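Long-range contacts in ribokinase (Cryptococcus neoformans var. grubii serotype A, PDB 6CW5), which probably phosphorylates D-ribose at O-5 in an ATP- and magnesium-dependent reaction, yielding D-ribose 5-phosphate and ADP: residues 21-27 / 101-107; 153-157 / 184-189; 282-287 / 301-307. All coordinates share one frame; numbering follows the deposited sequence.

Contact 1: residues 21-27 / 101-107; sequences VNIDEFF and TGRAVIQ
The backbones of 21-27 and 101-107 run parallel as neighbouring strands, 21° apart, in a register that sets Ile-23 beside Arg-103 and Phe-26 beside Ile-106. Five backbone hydrogen bonds join them: Ile-23, Glu-25 and Phe-27 give their N-H to the carbonyls of Gly-102, Ala-104 and Ile-106, while Ala-104 and Ile-106 return theirs to Ile-23 and Glu-25. Glu-25 N to Ala-104 O, at 2.9 Å, is nearly straight. At the start of the pair, a water accepts from Gly-102 N and lies 2.8 Å from Val-21 O.

On one face, Arg-103 bends at chi3 (61°) and brings NH2 to the syn side of Glu-25 OE1, 2.7 Å away. The carboxylate meets the guanidinium edge, although the two planes stand 62° apart. A second water joins Arg-103 NE to Ile-23 O. Farther along, Phe-27 CE2 lies 3.9 Å from Val-105 CG1.

The other face carries Asn-22, Asp-24, Phe-26, Ala-104 and Ile-106. Ile-106 CD1 sits over the Phe-26 ring, 3.9 Å from its centroid, in a CH-pi contact, and the Ala-104 methyl lies 3.4 Å from Asp-24 OD1. Asn-22 ND2 and Asp-24 OD2 both hydrogen-bond a glycerol, probably from the crystallisation liquor. Ion pair and Phe-27/Val-105 packing thus share one face, while the other offers a polyol two polar side chains, consistent with their predicted sugar-binding role.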
loop_
_atom_site.group_PDB
_atom_site.type_symbol
_atom_site.label_atom_id
_atom_site.label_comp_id
_atom_site.label_asym_id
_atom_site.label_seq_id
_atom_site.Cartn_x
_atom_site.Cartn_y
_atom_site.Cartn_z
ATOM N N VAL A 21 -8.752 12.861 5.650
ATOM C CA VAL A 21 -9.344 14.164 5.912
ATOM C C VAL A 21 -10.506 14.321 4.952
ATOM O O VAL A 21 -10.336 14.135 3.744
ATOM C CB VAL A 21 -8.332 15.299 5.703
ATOM C CG1 VAL A 21 -8.974 16.674 5.971
ATOM C CG2 VAL A 21 -7.120 15.065 6.603
ATOM N N ASN A 22 -11.685 14.650 5.484
ATOM C CA ASN A 22 -12.877 14.841 4.670
ATOM C C ASN A 22 -13.459 16.217 4.919
ATOM O O ASN A 22 -13.410 16.746 6.035
ATOM C CB ASN A 22 -13.986 13.833 4.996
ATOM C CG ASN A 22 -13.635 12.418 4.588
ATOM O OD1 ASN A 22 -12.884 12.195 3.650
ATOM N ND2 ASN A 22 -14.219 11.473 5.266
ATOM N N ILE A 23 -14.026 16.780 3.867
ATOM C CA ILE A 23 -14.997 17.860 4.026
ATOM C C ILE A 23 -16.352 17.173 4.111
ATOM O O ILE A 23 -16.778 16.531 3.153
ATOM C CB ILE A 23 -14.924 18.862 2.873
ATOM C CG1 ILE A 23 -13.542 19.516 2.883
ATOM C CG2 ILE A 23 -16.044 19.907 3.012
ATOM C CD1 ILE A 23 -13.281 20.443 1.690
ATOM N N ASP A 24 -17.012 17.281 5.272
ATOM C CA ASP A 24 -18.304 16.653 5.501
ATOM C C ASP A 24 -19.389 17.600 5.020
ATOM O O ASP A 24 -19.410 18.764 5.410
ATOM C CB ASP A 24 -18.531 16.368 6.987
ATOM C CG ASP A 24 -17.660 15.218 7.517
ATOM O OD1 ASP A 24 -16.940 14.582 6.720
ATOM O OD2 ASP A 24 -17.738 14.966 8.732
ATOM N N GLU A 25 -20.306 17.088 4.213
ATOM C CA GLU A 25 -21.470 17.858 3.803
ATOM C C GLU A 25 -22.691 17.181 4.399
ATOM O O GLU A 25 -23.036 16.062 3.998
ATOM C CB GLU A 25 -21.549 17.921 2.292
ATOM C CG GLU A 25 -20.476 18.796 1.697
ATOM C CD GLU A 25 -20.634 18.904 0.201
ATOM O OE1 GLU A 25 -20.453 17.884 -0.475
ATOM O OE2 GLU A 25 -20.975 20.004 -0.286
ATOM N N PHE A 26 -23.318 17.846 5.377
ATOM C CA PHE A 26 -24.535 17.343 6.007
ATOM C C PHE A 26 -25.743 17.909 5.268
ATOM O O PHE A 26 -26.033 19.100 5.384
ATOM C CB PHE A 26 -24.608 17.748 7.471
ATOM C CG PHE A 26 -23.558 17.106 8.321
ATOM C CD1 PHE A 26 -23.824 15.911 8.975
ATOM C CD2 PHE A 26 -22.305 17.691 8.457
ATOM C CE1 PHE A 26 -22.847 15.305 9.757
ATOM C CE2 PHE A 26 -21.318 17.088 9.244
ATOM C CZ PHE A 26 -21.594 15.899 9.888
ATOM N N PHE A 27 -26.466 17.035 4.573
ATOM C CA PHE A 27 -27.730 17.368 3.925
ATOM C C PHE A 27 -28.879 16.979 4.853
ATOM O O PHE A 27 -29.111 15.790 5.106
ATOM C CB PHE A 27 -27.820 16.640 2.590
ATOM C CG PHE A 27 -26.885 17.165 1.555
ATOM C CD1 PHE A 27 -27.292 18.154 0.675
ATOM C CD2 PHE A 27 -25.599 16.652 1.435
ATOM C CE1 PHE A 27 -26.401 18.649 -0.298
ATOM C CE2 PHE A 27 -24.715 17.126 0.480
ATOM C CZ PHE A 27 -25.104 18.119 -0.399
ATOM N N THR A 101 -9.925 17.658 -1.831
ATOM C CA THR A 101 -10.041 16.994 -0.543
ATOM C C THR A 101 -11.157 15.952 -0.597
ATOM O O THR A 101 -12.191 16.158 -1.248
ATOM C CB THR A 101 -10.315 18.062 0.525
ATOM O OG1 THR A 101 -9.254 19.033 0.482
ATOM C CG2 THR A 101 -10.348 17.457 1.927
ATOM N N GLY A 102 -10.944 14.821 0.083
ATOM C CA GLY A 102 -11.990 13.829 0.172
ATOM C C GLY A 102 -13.244 14.403 0.800
ATOM O O GLY A 102 -13.220 15.394 1.543
ATOM N N ARG A 103 -14.369 13.780 0.465
ATOM C CA ARG A 103 -15.671 14.294 0.864
ATOM C C ARG A 103 -16.495 13.185 1.490
ATOM O O ARG A 103 -16.404 12.021 1.076
ATOM C CB ARG A 103 -16.413 14.880 -0.342
ATOM C CG ARG A 103 -15.678 16.068 -0.961
ATOM C CD ARG A 103 -16.230 16.382 -2.302
ATOM N NE ARG A 103 -17.639 16.731 -2.182
ATOM C CZ ARG A 103 -18.450 16.845 -3.217
ATOM N NH1 ARG A 103 -17.978 16.653 -4.444
ATOM N NH2 ARG A 103 -19.724 17.156 -3.023
ATOM N N ALA A 104 -17.271 13.537 2.516
ATOM C CA ALA A 104 -18.323 12.649 3.010
ATOM C C ALA A 104 -19.646 13.323 2.728
ATOM O O ALA A 104 -19.897 14.421 3.228
ATOM C CB ALA A 104 -18.195 12.348 4.504
ATOM N N VAL A 105 -20.488 12.683 1.926
ATOM C CA VAL A 105 -21.812 13.224 1.659
ATOM C C VAL A 105 -22.744 12.547 2.651
ATOM O O VAL A 105 -22.999 11.346 2.535
ATOM C CB VAL A 105 -22.246 12.983 0.209
ATOM C CG1 VAL A 105 -23.676 13.441 -0.010
ATOM C CG2 VAL A 105 -21.315 13.720 -0.728
ATOM N N ILE A 106 -23.233 13.305 3.637
ATOM C CA ILE A 106 -23.962 12.748 4.778
ATOM C C ILE A 106 -25.422 13.145 4.676
ATOM O O ILE A 106 -25.759 14.337 4.657
ATOM C CB ILE A 106 -23.364 13.210 6.116
ATOM C CG1 ILE A 106 -21.846 12.929 6.113
ATOM C CG2 ILE A 106 -24.085 12.513 7.286
ATOM C CD1 ILE A 106 -21.131 13.259 7.405
ATOM N N GLN A 107 -26.292 12.149 4.594
ATOM C CA GLN A 107 -27.720 12.382 4.694
ATOM C C GLN A 107 -28.054 12.346 6.177
ATOM O O GLN A 107 -27.896 11.310 6.823
ATOM C CB GLN A 107 -28.510 11.324 3.927
ATOM C CG GLN A 107 -28.305 11.324 2.429
ATOM C CD GLN A 107 -29.043 10.168 1.788
ATOM O OE1 GLN A 107 -30.271 10.170 1.697
ATOM N NE2 GLN A 107 -28.292 9.168 1.351
HETATM O O HOH W 1 -8.490 14.558 1.645
HETATM O O HOH W 2 -17.529 17.988 0.801
#

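Contact 2: residues 153-157 / 184-189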
loop_
_atom_site.group_PDB
_atom_site.type_symbol
_atom_site.label_atom_id
_atom_site.label_comp_id
_atom_site.label_asym_id
_atom_site.label_seq_id
_atom_site.Cartn_x
_atom_site.Cartn_y
_atom_site.Cartn_z
ATOM N N LEU A 153 -2.026 -1.090 5.769
ATOM C CA LEU A 153 -1.288 -2.322 6.080
ATOM C C LEU A 153 0.204 -2.045 6.274
ATOM O O LEU A 153 0.850 -2.625 7.166
ATOM C CB LEU A 153 -1.472 -3.332 4.946
ATOM C CG LEU A 153 -2.916 -3.828 4.800
ATOM C CD1 LEU A 153 -3.012 -4.595 3.500
ATOM C CD2 LEU A 153 -3.244 -4.758 5.967
ATOM N N ALA A 154 0.779 -1.212 5.403
ATOM C CA ALA A 154 2.210 -0.926 5.490
ATOM C C ALA A 154 2.557 -0.251 6.813
ATOM O O ALA A 154 3.552 -0.611 7.464
ATOM C CB ALA A 154 2.631 -0.054 4.294
ATOM N N TYR A 155 1.758 0.738 7.228
ATOM C CA TYR A 155 2.069 1.440 8.474
ATOM C C TYR A 155 1.873 0.532 9.686
ATOM O O TYR A 155 2.695 0.534 10.615
ATOM C CB TYR A 155 1.190 2.676 8.625
ATOM C CG TYR A 155 1.653 3.863 7.807
ATOM C CD1 TYR A 155 1.668 3.814 6.419
ATOM C CD2 TYR A 155 2.091 5.026 8.432
ATOM C CE1 TYR A 155 2.093 4.934 5.677
ATOM C CE2 TYR A 155 2.502 6.130 7.710
ATOM C CZ TYR A 155 2.501 6.074 6.327
ATOM O OH TYR A 155 2.933 7.177 5.600
ATOM N N LEU A 156 0.794 -0.247 9.694
ATOM C CA LEU A 156 0.584 -1.190 10.806
ATOM C C LEU A 156 1.707 -2.207 10.890
ATOM O O LEU A 156 2.197 -2.536 11.989
ATOM C CB LEU A 156 -0.762 -1.908 10.637
ATOM C CG LEU A 156 -1.032 -3.044 11.645
ATOM C CD1 LEU A 156 -1.125 -2.461 13.036
ATOM C CD2 LEU A 156 -2.339 -3.742 11.276
ATOM N N THR A 157 2.144 -2.724 9.745
ATOM C CA THR A 157 3.238 -3.701 9.756
ATOM C C THR A 157 4.520 -3.075 10.274
ATOM O O THR A 157 5.246 -3.682 11.085
ATOM C CB THR A 157 3.422 -4.253 8.340
ATOM O OG1 THR A 157 2.196 -4.901 7.944
ATOM C CG2 THR A 157 4.564 -5.277 8.309
ATOM N N PHE A 184 -5.960 -9.823 7.065
ATOM C CA PHE A 184 -5.383 -8.688 7.770
ATOM C C PHE A 184 -4.365 -9.153 8.811
ATOM O O PHE A 184 -4.552 -10.198 9.459
ATOM C CB PHE A 184 -6.532 -7.902 8.401
ATOM C CG PHE A 184 -6.177 -6.516 8.848
ATOM C CD1 PHE A 184 -6.294 -5.435 7.972
ATOM C CD2 PHE A 184 -5.793 -6.286 10.159
ATOM C CE1 PHE A 184 -5.993 -4.146 8.386
ATOM C CE2 PHE A 184 -5.504 -4.983 10.600
ATOM C CZ PHE A 184 -5.597 -3.922 9.707
ATOM N N PRO A 185 -3.238 -8.429 8.970
ATOM C CA PRO A 185 -2.174 -8.867 9.895
ATOM C C PRO A 185 -2.507 -8.507 11.339
ATOM O O PRO A 185 -1.895 -7.650 11.956
ATOM C CB PRO A 185 -0.948 -8.115 9.365
ATOM C CG PRO A 185 -1.543 -6.814 8.869
ATOM C CD PRO A 185 -2.854 -7.223 8.207
ATOM N N TRP A 186 -3.537 -9.171 11.881
ATOM C CA TRP A 186 -3.983 -8.905 13.245
ATOM C C TRP A 186 -2.863 -9.046 14.261
ATOM O O TRP A 186 -2.914 -8.407 15.318
ATOM C CB TRP A 186 -5.116 -9.862 13.612
ATOM C CG TRP A 186 -6.287 -9.661 12.681
ATOM C CD1 TRP A 186 -6.707 -10.521 11.708
ATOM C CD2 TRP A 186 -7.152 -8.519 12.617
ATOM N NE1 TRP A 186 -7.788 -9.987 11.049
ATOM C CE2 TRP A 186 -8.089 -8.765 11.589
ATOM C CE3 TRP A 186 -7.238 -7.317 13.336
ATOM C CZ2 TRP A 186 -9.106 -7.848 11.250
ATOM C CZ3 TRP A 186 -8.253 -6.412 13.008
ATOM C CH2 TRP A 186 -9.168 -6.682 11.965
ATOM N N LYS A 187 -1.876 -9.900 13.992
ATOM C CA LYS A 187 -0.835 -10.089 14.996
ATOM C C LYS A 187 -0.081 -8.805 15.304
ATOM O O LYS A 187 0.526 -8.718 16.375
ATOM C CB LYS A 187 0.156 -11.174 14.569
ATOM C CG LYS A 187 0.907 -10.858 13.293
ATOM C CD LYS A 187 1.830 -11.981 12.896
ATOM C CE LYS A 187 2.469 -11.699 11.551
ATOM N NZ LYS A 187 3.388 -12.801 11.160
ATOM N N HIS A 188 -0.084 -7.813 14.400
ATOM C CA HIS A 188 0.633 -6.554 14.623
ATOM C C HIS A 188 -0.181 -5.527 15.384
ATOM O O HIS A 188 0.361 -4.485 15.773
ATOM C CB HIS A 188 1.048 -5.922 13.277
ATOM C CG HIS A 188 2.036 -6.750 12.523
ATOM N ND1 HIS A 188 3.118 -7.343 13.139
ATOM C CD2 HIS A 188 2.108 -7.095 11.214
ATOM C CE1 HIS A 188 3.817 -8.014 12.239
ATOM N NE2 HIS A 188 3.228 -7.872 11.064
ATOM N N LEU A 189 -1.457 -5.790 15.607
ATOM C CA LEU A 189 -2.381 -4.782 16.102
ATOM C C LEU A 189 -2.508 -4.861 17.617
ATOM O O LEU A 189 -2.775 -5.936 18.165
ATOM C CB LEU A 189 -3.756 -4.981 15.466
ATOM C CG LEU A 189 -4.760 -3.938 15.878
ATOM C CD1 LEU A 189 -4.338 -2.584 15.310
ATOM C CD2 LEU A 189 -6.131 -4.373 15.311
#
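Leu-153 O is gripped twice by Thr-157, by the helical N-H at 2.9 Å and by OG1 at 2.8 Å, the two donors arriving from opposite faces of the carbonyl plane. The second bond fixes the rotation of the threonine side chain. Next to it, Thr-157 CA lies 3.9 Å from His-188 CD2, oblique to the imidazole.

One turn earlier, Leu-153 sends CD2 across the start of 184-189. It presses on Pro-185 CD at 3.4 Å, tighter than usual for two carbons, and also touches Phe-184 CD1. Pro-185 is the centre of an inverse gamma turn, which swings the chain into the 3-10 turn 186-188. The contact belongs to the alpha/beta core of the kinase: helix 149-161 is the crossover between neighbouring parallel strands 140-143 and 167-170. The loop holding 184-189 leads from helix 178-183 into the next strand, 191-195.

Leu-156 reaches from the helix into the side chains of this loop. With CG anti to the backbone N (chi1 173°), its branches spread across the loop. CD2 comes within 3.5 Å of Phe-184 CE2, while CD1 lies 3.7 Å from His-188 O and 3.9 Å from Leu-189 CD1. That histidine carbonyl is hydrogen-bonded by Ser-168 OG of strand 167-170, and the Phe-184 ring stacks on Phe-170 of the same strand. On the helix surface, Ala-154 packs against Ser-150 of the second subunit.

Contact 3: residues 282-287 / 301-307; sequences CFAGYF and LKTCLVA
Two contacts between helix 282-287 and helix 301-307 involve ring faces. Ala-307 CB stands almost on the normal of the Tyr-286 ring, 3.5 Å from its centroid, a CH-pi contact square over the face. Tyr-286 has chi1 at -98°, away from a staggered value, and this together with chi2 presents the face to the methyl; its hydroxyl is hydrogen-bonded to Pro-322 O. Cys-304 provides a longer sulfur contact, with SG 4.5 Å from the Phe-283 centroid, above the face but offset toward the rim.

The same SG points into the facing helix and lies 3.2 Å from Phe-287 N, an amide already bonded to Phe-283 O one turn back. The helices are neighbours in sequence and antiparallel in sense, at 147° with axes 8.8 Å apart. Helix 279-292 carries at its start Asp-281, the predicted proton acceptor of this PfkB-family kinase.

Apolar contacts complete the interface. Leu-301 CD2 reaches Phe-287 CD1 at 3.6 Å, the two side chains lying side by side, and also touches Phe-283 CZ. Cys-304 CB meets Phe-283 CE1 at 3.5 Å, and Ile-244 of strand 242-246 backs both Phe-283 and Phe-287.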
loop_
_atom_site.group_PDB
_atom_site.type_symbol
_atom_site.label_atom_id
_atom_site.label_comp_id
_atom_site.label_asym_id
_atom_site.label_seq_id
_atom_site.Cartn_x
_atom_site.Cartn_y
_atom_site.Cartn_z
ATOM N N CYS A 282 -14.308 10.705 18.266
ATOM C CA CYS A 282 -13.937 11.316 19.537
ATOM C C CYS A 282 -13.466 10.259 20.526
ATOM O O CYS A 282 -12.382 10.368 21.110
ATOM C CB CYS A 282 -15.123 12.090 20.104
ATOM S SG CYS A 282 -14.714 12.988 21.595
ATOM N N PHE A 283 -14.267 9.212 20.713
ATOM C CA PHE A 283 -13.884 8.153 21.637
ATOM C C PHE A 283 -12.502 7.594 21.303
ATOM O O PHE A 283 -11.641 7.461 22.182
ATOM C CB PHE A 283 -14.940 7.044 21.623
ATOM C CG PHE A 283 -14.637 5.930 22.571
ATOM C CD1 PHE A 283 -15.076 5.992 23.879
ATOM C CD2 PHE A 283 -13.904 4.829 22.162
ATOM C CE1 PHE A 283 -14.787 4.962 24.767
ATOM C CE2 PHE A 283 -13.608 3.814 23.043
ATOM C CZ PHE A 283 -14.059 3.880 24.345
ATOM N N ALA A 284 -12.261 7.287 20.025
ATOM C CA ALA A 284 -10.996 6.670 19.633
ATOM C C ALA A 284 -9.803 7.559 19.972
ATOM O O ALA A 284 -8.789 7.089 20.501
ATOM C CB ALA A 284 -11.011 6.364 18.136
ATOM N N GLY A 285 -9.882 8.847 19.633
ATOM C CA GLY A 285 -8.774 9.736 19.947
ATOM C C GLY A 285 -8.562 9.918 21.446
ATOM O O GLY A 285 -7.426 9.931 21.925
ATOM N N TYR A 286 -9.649 10.060 22.212
ATOM C CA TYR A 286 -9.501 10.127 23.664
ATOM C C TYR A 286 -8.958 8.822 24.234
ATOM O O TYR A 286 -8.189 8.849 25.204
ATOM C CB TYR A 286 -10.836 10.487 24.335
ATOM C CG TYR A 286 -10.920 11.960 24.665
ATOM C CD1 TYR A 286 -10.613 12.421 25.947
ATOM C CD2 TYR A 286 -11.248 12.897 23.681
ATOM C CE1 TYR A 286 -10.654 13.781 26.250
ATOM C CE2 TYR A 286 -11.292 14.267 23.976
ATOM C CZ TYR A 286 -10.993 14.694 25.264
ATOM O OH TYR A 286 -11.018 16.034 25.580
ATOM N N PHE A 287 -9.331 7.678 23.651
ATOM C CA PHE A 287 -8.784 6.414 24.130
ATOM C C PHE A 287 -7.284 6.344 23.901
ATOM O O PHE A 287 -6.528 5.961 24.795
ATOM C CB PHE A 287 -9.495 5.248 23.451
ATOM C CG PHE A 287 -8.921 3.897 23.805
ATOM C CD1 PHE A 287 -9.145 3.342 25.060
ATOM C CD2 PHE A 287 -8.179 3.176 22.876
ATOM C CE1 PHE A 287 -8.634 2.096 25.399
ATOM C CE2 PHE A 287 -7.657 1.936 23.201
ATOM C CZ PHE A 287 -7.886 1.390 24.470
ATOM N N LEU A 301 -10.623 4.988 30.025
ATOM C CA LEU A 301 -11.950 4.715 29.489
ATOM C C LEU A 301 -12.996 5.619 30.123
ATOM O O LEU A 301 -13.894 6.109 29.433
ATOM C CB LEU A 301 -12.304 3.240 29.699
ATOM C CG LEU A 301 -11.554 2.292 28.765
ATOM C CD1 LEU A 301 -11.915 0.860 29.081
ATOM C CD2 LEU A 301 -11.877 2.611 27.318
ATOM N N LYS A 302 -12.907 5.847 31.432
ATOM C CA LYS A 302 -13.887 6.715 32.075
ATOM C C LYS A 302 -13.832 8.120 31.481
ATOM O O LYS A 302 -14.874 8.738 31.229
ATOM C CB LYS A 302 -13.657 6.740 33.587
ATOM N N THR A 303 -12.621 8.623 31.206
ATOM C CA THR A 303 -12.489 9.949 30.600
ATOM C C THR A 303 -13.086 9.976 29.200
ATOM O O THR A 303 -13.785 10.931 28.838
ATOM C CB THR A 303 -11.017 10.371 30.557
ATOM O OG1 THR A 303 -10.466 10.321 31.875
ATOM C CG2 THR A 303 -10.875 11.794 30.019
ATOM N N CYS A 304 -12.799 8.946 28.394
ATOM C CA CYS A 304 -13.406 8.828 27.068
ATOM C C CYS A 304 -14.913 8.971 27.133
ATOM O O CYS A 304 -15.517 9.670 26.311
ATOM C CB CYS A 304 -13.086 7.472 26.433
ATOM S SG CYS A 304 -11.379 7.179 26.047
ATOM N N LEU A 305 -15.538 8.292 28.097
ATOM C CA LEU A 305 -16.994 8.289 28.183
ATOM C C LEU A 305 -17.539 9.688 28.434
ATOM O O LEU A 305 -18.538 10.090 27.825
ATOM C CB LEU A 305 -17.443 7.320 29.279
ATOM C CG LEU A 305 -17.233 5.883 28.807
ATOM C CD1 LEU A 305 -17.583 4.869 29.888
ATOM C CD2 LEU A 305 -18.069 5.650 27.572
ATOM N N VAL A 306 -16.894 10.446 29.320
ATOM C CA VAL A 306 -17.321 11.821 29.568
ATOM C C VAL A 306 -17.114 12.684 28.325
ATOM O O VAL A 306 -17.969 13.509 27.982
ATOM C CB VAL A 306 -16.583 12.394 30.790
ATOM C CG1 VAL A 306 -16.930 13.864 30.983
ATOM C CG2 VAL A 306 -16.942 11.588 32.028
ATOM N N ALA A 307 -15.994 12.490 27.621
ATOM C CA ALA A 307 -15.673 13.341 26.478
ATOM C C ALA A 307 -16.657 13.137 25.333
ATOM O O ALA A 307 -17.259 14.098 24.840
ATOM C CB ALA A 307 -14.245 13.073 26.003
#

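In the fold
From the N terminus, the three contacts follow one another in series, none nested in or crossing another. Contact 1 closes a loop of 73 residues and joins the inner strands of the small four-stranded sheet, the lid of the ribokinase fold. Contact 2 spans 26 residues, tying a crossover helix of the large sheet to the loop that feeds strand 191-195. Contact 3, the shortest closure with 13 residues between its segments, pairs the two C-terminal helices. Contacts 1 and 2 have centres about 28 Å apart; contact 3 is about 24 Å from each, centre to centre. None touches another: even contacts 2 and 3 stay about 10 Å apart at their nearest atoms.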